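Local coordinates for putative rhamnosidase (Streptomyces avermitilis, PDB 3W5M), which hydrolyses terminal non-reducing alpha-L-rhamnose residues from alpha-L-rhamnosides, including citrus flavonoids such as naringin and the arabinogalactan-protein gum arabic, at residues R91-D94 against G98-E101; V66-V71 against G939-V944. One frame throughout, in Å; residues are numbered along the deposited sequence.

Interaction 1 of 2, residues R91-D94 against G98-E101; sequences RVWD and GASE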
# COMPACT_ATOMS: atom_id res chain seq x y z
N ARG A 91 27.06 20.63 16.10
CA ARG A 91 27.11 21.04 17.50
C ARG A 91 26.24 22.26 17.61
O ARG A 91 25.98 22.94 16.62
CB ARG A 91 28.54 21.32 17.98
CG ARG A 91 29.24 22.48 17.29
CD ARG A 91 30.40 22.95 18.14
NE ARG A 91 31.21 23.95 17.45
CZ ARG A 91 32.40 24.35 17.87
NH1 ARG A 91 32.92 23.82 18.97
NH2 ARG A 91 33.07 25.28 17.18
N VAL A 92 25.75 22.51 18.82
CA VAL A 92 24.85 23.62 19.03
C VAL A 92 25.28 24.40 20.26
O VAL A 92 26.05 23.90 21.10
CB VAL A 92 23.40 23.12 19.28
CG1 VAL A 92 22.88 22.32 18.09
CG2 VAL A 92 23.35 22.28 20.54
N TRP A 93 24.74 25.61 20.37
CA TRP A 93 24.90 26.48 21.52
C TRP A 93 23.53 26.65 22.18
O TRP A 93 22.54 27.00 21.51
CB TRP A 93 25.46 27.84 21.07
CG TRP A 93 26.91 27.76 20.64
CD1 TRP A 93 28.01 28.14 21.37
CD2 TRP A 93 27.42 27.28 19.37
NE1 TRP A 93 29.16 27.91 20.65
CE2 TRP A 93 28.83 27.39 19.43
CE3 TRP A 93 26.83 26.77 18.21
CZ2 TRP A 93 29.66 27.00 18.35
CZ3 TRP A 93 27.65 26.39 17.15
CH2 TRP A 93 29.04 26.51 17.23
N ASP A 94 23.48 26.40 23.49
CA ASP A 94 22.25 26.64 24.27
C ASP A 94 22.00 28.15 24.41
O ASP A 94 22.79 28.94 23.93
CB ASP A 94 22.31 25.93 25.63
CG ASP A 94 23.53 26.32 26.46
OD1 ASP A 94 23.96 27.49 26.40
OD2 ASP A 94 24.07 25.45 27.17
N GLY A 98 26.81 28.20 25.76
CA GLY A 98 27.64 27.00 25.89
C GLY A 98 27.42 26.02 24.75
O GLY A 98 26.28 25.69 24.42
N ALA A 99 28.51 25.52 24.19
CA ALA A 99 28.49 24.63 23.04
C ALA A 99 28.41 23.18 23.48
O ALA A 99 28.93 22.82 24.53
CB ALA A 99 29.73 24.84 22.19
N SER A 100 27.79 22.33 22.67
CA SER A 100 27.71 20.92 22.98
C SER A 100 28.96 20.23 22.47
O SER A 100 29.77 20.84 21.79
CB SER A 100 26.50 20.30 22.27
OG SER A 100 26.65 20.43 20.86
N GLU A 101 29.10 18.94 22.76
CA GLU A 101 30.05 18.11 22.01
C GLU A 101 29.64 18.16 20.53
O GLU A 101 28.48 18.49 20.21
CB GLU A 101 30.00 16.64 22.46
CG GLU A 101 30.08 16.39 23.95
CD GLU A 101 31.50 16.32 24.45
OE1 GLU A 101 32.33 17.13 23.97
OE2 GLU A 101 31.78 15.48 25.34
O HOH W 1 32.25 21.63 20.82
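Backbone hydrogen bonds between Val-92 and Ser-100 and between Asp-94 and Gly-98 tie the end of strand 85-94 to the returning chain. Ser-100 N gives to Val-92 O at 2.8 Å, and Asp-94 N gives to Gly-98 O at 3.0 Å. They flank a single bridge pairing Trp-93 with Ala-99.

Val-92 N is met not by a backbone carbonyl of 98-101 but by the hydroxyl oxygen of Ser-100. Ser-100 OG sits between its own backbone N and carbonyl carbon (chi1 62°), and there it accepts from Val-92 N at 3.0 Å along a straight bond (168°) while donating to Glu-101 O at 2.7 Å. Two bonds thus fix the hydroxyl. The carboxylate of Asp-94 does comparable work at the turn: OD1 takes Gly-98 N at 3.0 Å from above the carboxylate plane and also accepts from the backbone N of Asp-96 and Gly-97, while OD2 bridges to Arg-38. With an alanine in place of Asp-94, the amides of Asp-96, Gly-97 and Gly-98 would probably lose their shared acceptor and Arg-38 its carboxylate mate.

The main apolar contact is made by Ala-99 CB, which lies over one face of the Trp-93 indole, 3.8 Å from the five-membered ring centroid, a CH-pi contact. Arg-91 reaches the return through water, its NH1 and Ser-100 O sharing one molecule, while NE bonds Gln-44.

Antiparallel directions (151° apart), a single bridge and a three-residue connection mark a short hairpin-like reversal after strand 85-94 of the N-terminal immunoglobulin-like domain, though 98-101 is not a regular strand; the bond from Asp-96 N to Asp-94 OD1 makes its start an Asx turn.

Interaction 2 of 2, residues V66-V71 against G939-V944; sequences VSDDSV and GYRQVV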
# COMPACT_ATOMS: atom_id res chain seq x y z
N VAL A 66 23.28 31.60 13.73
CA VAL A 66 22.35 32.05 14.78
C VAL A 66 20.93 31.71 14.34
O VAL A 66 20.41 32.28 13.38
CB VAL A 66 22.51 33.58 15.05
CG1 VAL A 66 21.51 34.05 16.10
CG2 VAL A 66 23.94 33.89 15.48
N SER A 67 20.31 30.76 15.04
CA SER A 67 19.03 30.17 14.64
C SER A 67 18.59 29.22 15.74
O SER A 67 19.44 28.60 16.40
CB SER A 67 19.19 29.36 13.33
OG SER A 67 17.99 28.66 13.02
N ASP A 68 17.28 29.11 15.95
CA ASP A 68 16.76 28.06 16.82
C ASP A 68 16.24 26.84 16.03
O ASP A 68 15.56 26.00 16.60
CB ASP A 68 15.66 28.59 17.76
CG ASP A 68 14.42 29.10 17.03
OD1 ASP A 68 14.26 28.86 15.81
OD2 ASP A 68 13.58 29.74 17.69
N ASP A 69 16.57 26.77 14.74
CA ASP A 69 16.15 25.63 13.90
C ASP A 69 17.00 24.40 14.20
O ASP A 69 18.23 24.46 14.16
CB ASP A 69 16.27 25.96 12.42
CG ASP A 69 15.22 26.95 11.94
OD1 ASP A 69 14.13 27.06 12.55
OD2 ASP A 69 15.48 27.61 10.92
N SER A 70 16.35 23.29 14.49
CA SER A 70 17.08 22.05 14.79
C SER A 70 16.53 20.82 14.05
O SER A 70 17.05 19.69 14.19
CB SER A 70 17.13 21.82 16.30
OG SER A 70 15.85 21.60 16.87
N VAL A 71 15.52 21.07 13.23
CA VAL A 71 14.82 20.00 12.52
C VAL A 71 14.66 20.39 11.05
O VAL A 71 14.20 21.51 10.73
CB VAL A 71 13.47 19.69 13.24
CG1 VAL A 71 12.46 19.02 12.33
CG2 VAL A 71 13.73 18.85 14.50
N GLY A 939 4.74 20.97 13.89
CA GLY A 939 5.86 20.09 14.18
C GLY A 939 6.17 19.93 15.65
O GLY A 939 7.23 19.44 16.01
N TYR A 940 5.24 20.34 16.53
CA TYR A 940 5.40 20.22 17.98
C TYR A 940 6.53 21.09 18.55
O TYR A 940 7.08 20.78 19.62
CB TYR A 940 5.58 18.76 18.43
CG TYR A 940 4.38 17.91 18.17
CD1 TYR A 940 4.13 17.37 16.90
CD2 TYR A 940 3.46 17.65 19.20
CE1 TYR A 940 3.00 16.60 16.65
CE2 TYR A 940 2.33 16.88 18.97
CZ TYR A 940 2.10 16.36 17.70
OH TYR A 940 0.96 15.60 17.49
N ARG A 941 6.88 22.17 17.84
CA ARG A 941 7.77 23.19 18.39
C ARG A 941 7.21 23.69 19.73
O ARG A 941 7.97 24.05 20.64
CB ARG A 941 7.93 24.36 17.42
CG ARG A 941 9.14 25.22 17.73
CD ARG A 941 10.36 24.34 17.98
NE ARG A 941 11.53 25.10 18.40
CZ ARG A 941 12.33 25.77 17.57
NH1 ARG A 941 12.11 25.78 16.26
NH2 ARG A 941 13.37 26.43 18.06
N GLN A 942 5.89 23.74 19.81
CA GLN A 942 5.18 23.89 21.07
C GLN A 942 4.23 22.71 21.10
O GLN A 942 3.57 22.41 20.09
CB GLN A 942 4.34 25.19 21.12
CG GLN A 942 3.72 25.40 22.48
CD GLN A 942 2.52 26.35 22.48
OE1 GLN A 942 1.63 26.27 21.62
NE2 GLN A 942 2.48 27.24 23.46
N VAL A 943 4.17 22.01 22.24
CA VAL A 943 3.21 20.93 22.43
C VAL A 943 2.11 21.38 23.40
O VAL A 943 2.41 21.93 24.47
CB VAL A 943 3.91 19.60 22.88
CG1 VAL A 943 4.67 19.78 24.18
CG2 VAL A 943 2.91 18.46 22.99
N VAL A 944 0.84 21.19 23.02
CA VAL A 944 -0.26 21.41 23.96
C VAL A 944 -0.54 20.10 24.68
O VAL A 944 -0.85 19.07 24.04
CB VAL A 944 -1.54 21.92 23.27
CG1 VAL A 944 -2.65 22.10 24.30
CG2 VAL A 944 -1.29 23.21 22.51
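Arg-941 reaches out to Asp-68 with one nitrogen, NH2, which meets both the backbone and the side chain of that residue. Carboxylate and guanidinium are not laid flat against each other: their planes stand 67° apart, so this is not the coplanar, two-pronged salt bridge of an arginine and an aspartate. NH2 is 3.3 Å from Asp-68 OD2, the salt bridge, and 3.4 Å from Asp-68 OD1, and thus lies almost equally far from both oxygens. Asp-68 CB, by contrast, is in the guanidinium plane at its edge, a very short 3.2 Å from NH2.

The same NH2 gives a weak hydrogen bond to Asp-68 O; the distance is short, 2.7 Å, but the angle at the hydrogen is only 120°. Asp-68 chi1 of 64° puts CG between its backbone N and carbonyl carbon, which brings carboxylate and carbonyl oxygen to the same nitrogen. Arg-941 is deposited in two conformers, and these details describe one of them, so the fine geometry is doubtful. Asp-69 OD1, near the guanidinium plane and 4.4 Å from NH1, adds an opposite charge beyond salt-bridge range. Ser-67 OG accepts from Asp-69 N at 2.9 Å, an ST turn within the loop that carries both aspartates.

Asn-987 joins the two sides, its ND2 bonding Asp-68 O and Ser-70 OG and its backbone O taking a weak bond from Arg-941 NE. The contact therefore links the loop between strands 60-66 and 73-74 of the N-terminal immunoglobulin-like domain to the entry of strand 942-945, which pairs with strand 989-995 in the C-terminal domain.

How the interactions relate
Both interactions involve the N-terminal immunoglobulin-like domain, with centres 16 Å apart and nearest atoms about 6 Å apart. Residues 91-94 and 98-101 form a local, partly buried contact at the end of one strand, whereas 66-71 and 939-944 meet at the surface, 868 residues apart in sequence and in different domains. The difference shows in area, 337 Å² against 118 Å², and in chemistry: interaction 1 rests on backbone pairing completed by side-chain oxygens, interaction 2 on charge and one weak bond. Strand 40-48 is common ground, pairing with strand 85-94 and, through Gln-40, bonding the carbonyls of Ser-67 and Asp-69.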